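Local coordinates for replication initiator protein (Staphylococcus aureus subsp. aureus, PDB 4PTA), which probably binds origin DNA and helps assemble the replication origin of staphylococcal multiresistance plasmids as their replication initiator, at residues Y63-V68 with P105-L110. Sequence-based numbering, arbitrary orientation.
Sequences YFIYTV and PNLLYL
The ring of Tyr-63 takes the CD1 methyl of Leu-107 over the centre of one face. This CH-pi contact measures 3.9 Å from Leu-107 CD1 to the Tyr-63 ring centroid. The contact belongs to what is probably a winged helix-turn-helix fold, consistent with the family and the order of helices and strands. In it, the segment before helix 68-74 pairs with strand 108-110 of the wing. The edge of Tyr-63 is turned toward the face of Tyr-109 in an offset edge-to-face pair, with the planes at 75°. Tyr-63 CB lies over that Tyr-109 face, toward its rim. The first torsion of Tyr-63 (chi1 57°) sets CG between the backbone N and the carbonyl carbon. This brings CD1 and CE1 of Tyr-63 near Leu-107 CD1, and its CD2 near Tyr-109 OH. At the edge of the Phe-64 ring, near its plane, sits Leu-110 CG.

The two segments pair through a single antiparallel bridge. Phe-64 and Leu-108 form the hydrogen-bonded pair. Phe-64 N donates to Leu-108 O at 2.7 Å, and Leu-108 N returns a bond to Phe-64 O at 2.8 Å. Strand 108-110 pairs on with strand 95-97 in a two-stranded antiparallel sheet. The CB atoms of Phe-64 and Leu-108 meet on the buried side, where Tyr-66 and Leu-108 also pack on Leu-71 of helix 68-74. Tyr-63, Ile-65 and Leu-107 gather on the other side.

Tyr-109 also meets Phe-5 of the second subunit edge-to-face, which places this contact beside a subunit interface. CG1 of Ile-65 lies alongside the CD2 methyl of Leu-107. Beyond the bridge, Ile-65 CA makes a CA-H...O contact of 3.5 Å with Asn-106 O.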
ATOM      1  N   TYR A  63      -5.044  20.017   6.913  1.00 29.96           N
ATOM      2  CA  TYR A  63      -5.483  20.123   8.307  1.00 40.93           C
ATOM      3  C   TYR A  63      -6.860  19.510   8.555  1.00 41.89           C
ATOM      4  O   TYR A  63      -7.506  19.017   7.633  1.00 40.39           O
ATOM      5  CB  TYR A  63      -5.454  21.581   8.789  1.00 36.68           C
ATOM      6  CG  TYR A  63      -6.288  22.538   7.962  1.00 40.17           C
ATOM      7  CD1 TYR A  63      -7.670  22.598   8.112  1.00 36.87           C
ATOM      8  CD2 TYR A  63      -5.691  23.392   7.044  1.00 43.06           C
ATOM      9  CE1 TYR A  63      -8.433  23.471   7.358  1.00 39.06           C
ATOM     10  CE2 TYR A  63      -6.445  24.270   6.288  1.00 31.52           C
ATOM     11  CZ  TYR A  63      -7.816  24.304   6.448  1.00 38.47           C
ATOM     12  OH  TYR A  63      -8.571  25.176   5.698  1.00 45.66           O
ATOM     13  N   PHE A  64      -7.295  19.536   9.813  1.00 45.04           N
ATOM     14  CA  PHE A  64      -8.599  18.999  10.185  1.00 48.35           C
ATOM     15  C   PHE A  64      -9.458  20.034  10.909  1.00 55.04           C
ATOM     16  O   PHE A  64      -8.957  20.827  11.705  1.00 53.14           O
ATOM     17  CB  PHE A  64      -8.447  17.755  11.066  1.00 43.45           C
ATOM     18  CG  PHE A  64      -7.797  16.592  10.372  1.00 49.40           C
ATOM     19  CD1 PHE A  64      -6.627  16.042  10.866  1.00 48.49           C
ATOM     20  CD2 PHE A  64      -8.352  16.053   9.226  1.00 50.00           C
ATOM     21  CE1 PHE A  64      -6.027  14.975  10.232  1.00 42.21           C
ATOM     22  CE2 PHE A  64      -7.754  14.987   8.588  1.00 48.12           C
ATOM     23  CZ  PHE A  64      -6.590  14.449   9.092  1.00 39.81           C
ATOM     24  N   ILE A  65     -10.754  20.014  10.619  1.00 56.53           N
ATOM     25  CA  ILE A  65     -11.723  20.833  11.335  1.00 50.67           C
ATOM     26  C   ILE A  65     -12.732  19.917  12.011  1.00 45.64           C
ATOM     27  O   ILE A  65     -13.787  19.620  11.453  1.00 53.50           O
ATOM     28  CB  ILE A  65     -12.463  21.797  10.389  1.00 55.44           C
ATOM     29  CG1 ILE A  65     -11.465  22.721   9.690  1.00 57.79           C
ATOM     30  CG2 ILE A  65     -13.493  22.609  11.152  1.00 53.92           C
ATOM     31  CD1 ILE A  65     -12.110  23.806   8.857  1.00 57.79           C
ATOM     32  N   TYR A  66     -12.397  19.463  13.214  1.00 50.68           N
ATOM     33  CA  TYR A  66     -13.221  18.491  13.921  1.00 56.40           C
ATOM     34  C   TYR A  66     -13.586  18.968  15.326  1.00 64.01           C
ATOM     35  O   TYR A  66     -12.729  19.442  16.073  1.00 65.91           O
ATOM     36  CB  TYR A  66     -12.502  17.141  13.990  1.00 57.72           C
ATOM     37  CG  TYR A  66     -12.395  16.425  12.660  1.00 56.33           C
ATOM     38  CD1 TYR A  66     -11.287  15.643  12.355  1.00 55.46           C
ATOM     39  CD2 TYR A  66     -13.407  16.521  11.713  1.00 56.07           C
ATOM     40  CE1 TYR A  66     -11.189  14.982  11.143  1.00 57.04           C
ATOM     41  CE2 TYR A  66     -13.315  15.866  10.497  1.00 56.77           C
ATOM     42  CZ  TYR A  66     -12.206  15.098  10.219  1.00 59.50           C
ATOM     43  OH  TYR A  66     -12.113  14.445   9.011  1.00 62.91           O
ATOM     44  N   THR A  67     -14.863  18.842  15.677  1.00 62.31           N
ATOM     45  CA  THR A  67     -15.332  19.213  17.006  1.00 64.94           C
ATOM     46  C   THR A  67     -14.991  18.116  18.006  1.00 66.12           C
ATOM     47  O   THR A  67     -14.405  17.096  17.645  1.00 74.72           O
ATOM     48  CB  THR A  67     -16.855  19.425  17.031  1.00 65.57           C
ATOM     49  OG1 THR A  67     -17.516  18.154  17.069  1.00 63.33           O
ATOM     50  CG2 THR A  67     -17.315  20.206  15.805  1.00 59.83           C
ATOM     51  N   VAL A  68     -15.365  18.323  19.262  1.00 70.43           N
ATOM     52  CA  VAL A  68     -15.134  17.316  20.288  1.00 77.36           C
ATOM     53  C   VAL A  68     -15.981  16.082  19.996  1.00 72.14           C
ATOM     54  O   VAL A  68     -15.605  14.963  20.348  1.00 76.70           O
ATOM     55  CB  VAL A  68     -15.480  17.841  21.691  1.00 84.08           C
ATOM     56  CG1 VAL A  68     -14.797  16.993  22.757  1.00 76.88           C
ATOM     57  CG2 VAL A  68     -15.073  19.303  21.826  1.00 84.17           C
ATOM     58  N   PRO A 105     -14.549  25.337  16.169  1.00 84.70           N
ATOM     59  CA  PRO A 105     -13.945  25.595  14.857  1.00 82.24           C
ATOM     60  C   PRO A 105     -12.440  25.333  14.855  1.00 67.76           C
ATOM     61  O   PRO A 105     -11.726  25.912  14.037  1.00 64.94           O
ATOM     62  CB  PRO A 105     -14.207  27.092  14.640  1.00 87.35           C
ATOM     63  CG  PRO A 105     -15.337  27.434  15.563  1.00 69.89           C
ATOM     64  CD  PRO A 105     -15.154  26.548  16.751  1.00 75.95           C
ATOM     65  N   ASN A 106     -11.970  24.474  15.756  1.00 59.65           N
ATOM     66  CA  ASN A 106     -10.539  24.202  15.903  1.00 63.69           C
ATOM     67  C   ASN A 106      -9.871  23.696  14.624  1.00 69.40           C
ATOM     68  O   ASN A 106     -10.515  23.075  13.778  1.00 72.21           O
ATOM     69  CB  ASN A 106     -10.301  23.171  17.008  1.00 67.44           C
ATOM     70  CG  ASN A 106      -9.585  23.758  18.208  1.00 73.02           C
ATOM     71  OD1 ASN A 106      -8.665  24.564  18.061  1.00 79.32           O
ATOM     72  ND2 ASN A 106     -10.005  23.355  19.402  1.00 87.67           N
ATOM     73  N   LEU A 107      -8.574  23.965  14.494  1.00 50.45           N
ATOM     74  CA  LEU A 107      -7.774  23.384  13.419  1.00 44.97           C
ATOM     75  C   LEU A 107      -6.728  22.418  13.967  1.00 54.90           C
ATOM     76  O   LEU A 107      -5.944  22.768  14.851  1.00 56.59           O
ATOM     77  CB  LEU A 107      -7.091  24.463  12.575  1.00 42.61           C
ATOM     78  CG  LEU A 107      -7.966  25.264  11.610  1.00 57.71           C
ATOM     79  CD1 LEU A 107      -7.157  25.670  10.386  1.00 38.99           C
ATOM     80  CD2 LEU A 107      -9.186  24.465  11.196  1.00 55.54           C
ATOM     81  N   LEU A 108      -6.727  21.201  13.435  1.00 48.42           N
ATOM     82  CA  LEU A 108      -5.751  20.192  13.822  1.00 42.22           C
ATOM     83  C   LEU A 108      -4.816  19.906  12.656  1.00 45.37           C
ATOM     84  O   LEU A 108      -5.261  19.727  11.524  1.00 48.26           O
ATOM     85  CB  LEU A 108      -6.460  18.907  14.240  1.00 46.64           C
ATOM     86  CG  LEU A 108      -7.494  19.048  15.354  1.00 50.84           C
ATOM     87  CD1 LEU A 108      -8.503  17.912  15.307  1.00 61.37           C
ATOM     88  CD2 LEU A 108      -6.805  19.103  16.697  1.00 54.51           C
ATOM     89  N   TYR A 109      -3.517  19.883  12.937  1.00 45.66           N
ATOM     90  CA  TYR A 109      -2.518  19.496  11.950  1.00 39.05           C
ATOM     91  C   TYR A 109      -1.870  18.199  12.398  1.00 36.99           C
ATOM     92  O   TYR A 109      -1.185  18.171  13.418  1.00 36.02           O
ATOM     93  CB  TYR A 109      -1.430  20.567  11.813  1.00 47.50           C
ATOM     94  CG  TYR A 109      -1.778  21.747  10.928  1.00 45.32           C
ATOM     95  CD1 TYR A 109      -2.093  22.982  11.478  1.00 59.92           C
ATOM     96  CD2 TYR A 109      -1.766  21.632   9.542  1.00 40.99           C
ATOM     97  CE1 TYR A 109      -2.403  24.067  10.677  1.00 51.26           C
ATOM     98  CE2 TYR A 109      -2.078  22.711   8.732  1.00 43.29           C
ATOM     99  CZ  TYR A 109      -2.396  23.926   9.307  1.00 54.47           C
ATOM    100  OH  TYR A 109      -2.706  25.005   8.511  1.00 59.46           O
ATOM    101  N   LEU A 110      -2.094  17.123  11.651  1.00 31.30           N
ATOM    102  CA  LEU A 110      -1.339  15.899  11.879  1.00 26.07           C
ATOM    103  C   LEU A 110       0.082  16.112  11.372  1.00 28.98           C
ATOM    104  O   LEU A 110       0.299  16.770  10.348  1.00 24.84           O
ATOM    105  CB  LEU A 110      -1.973  14.702  11.166  1.00 29.14           C
ATOM    106  CG  LEU A 110      -2.563  13.582  12.026  1.00 30.25           C
ATOM    107  CD1 LEU A 110      -2.587  12.292  11.238  1.00 31.99           C
ATOM    108  CD2 LEU A 110      -1.769  13.395  13.299  1.00 31.59           C
TER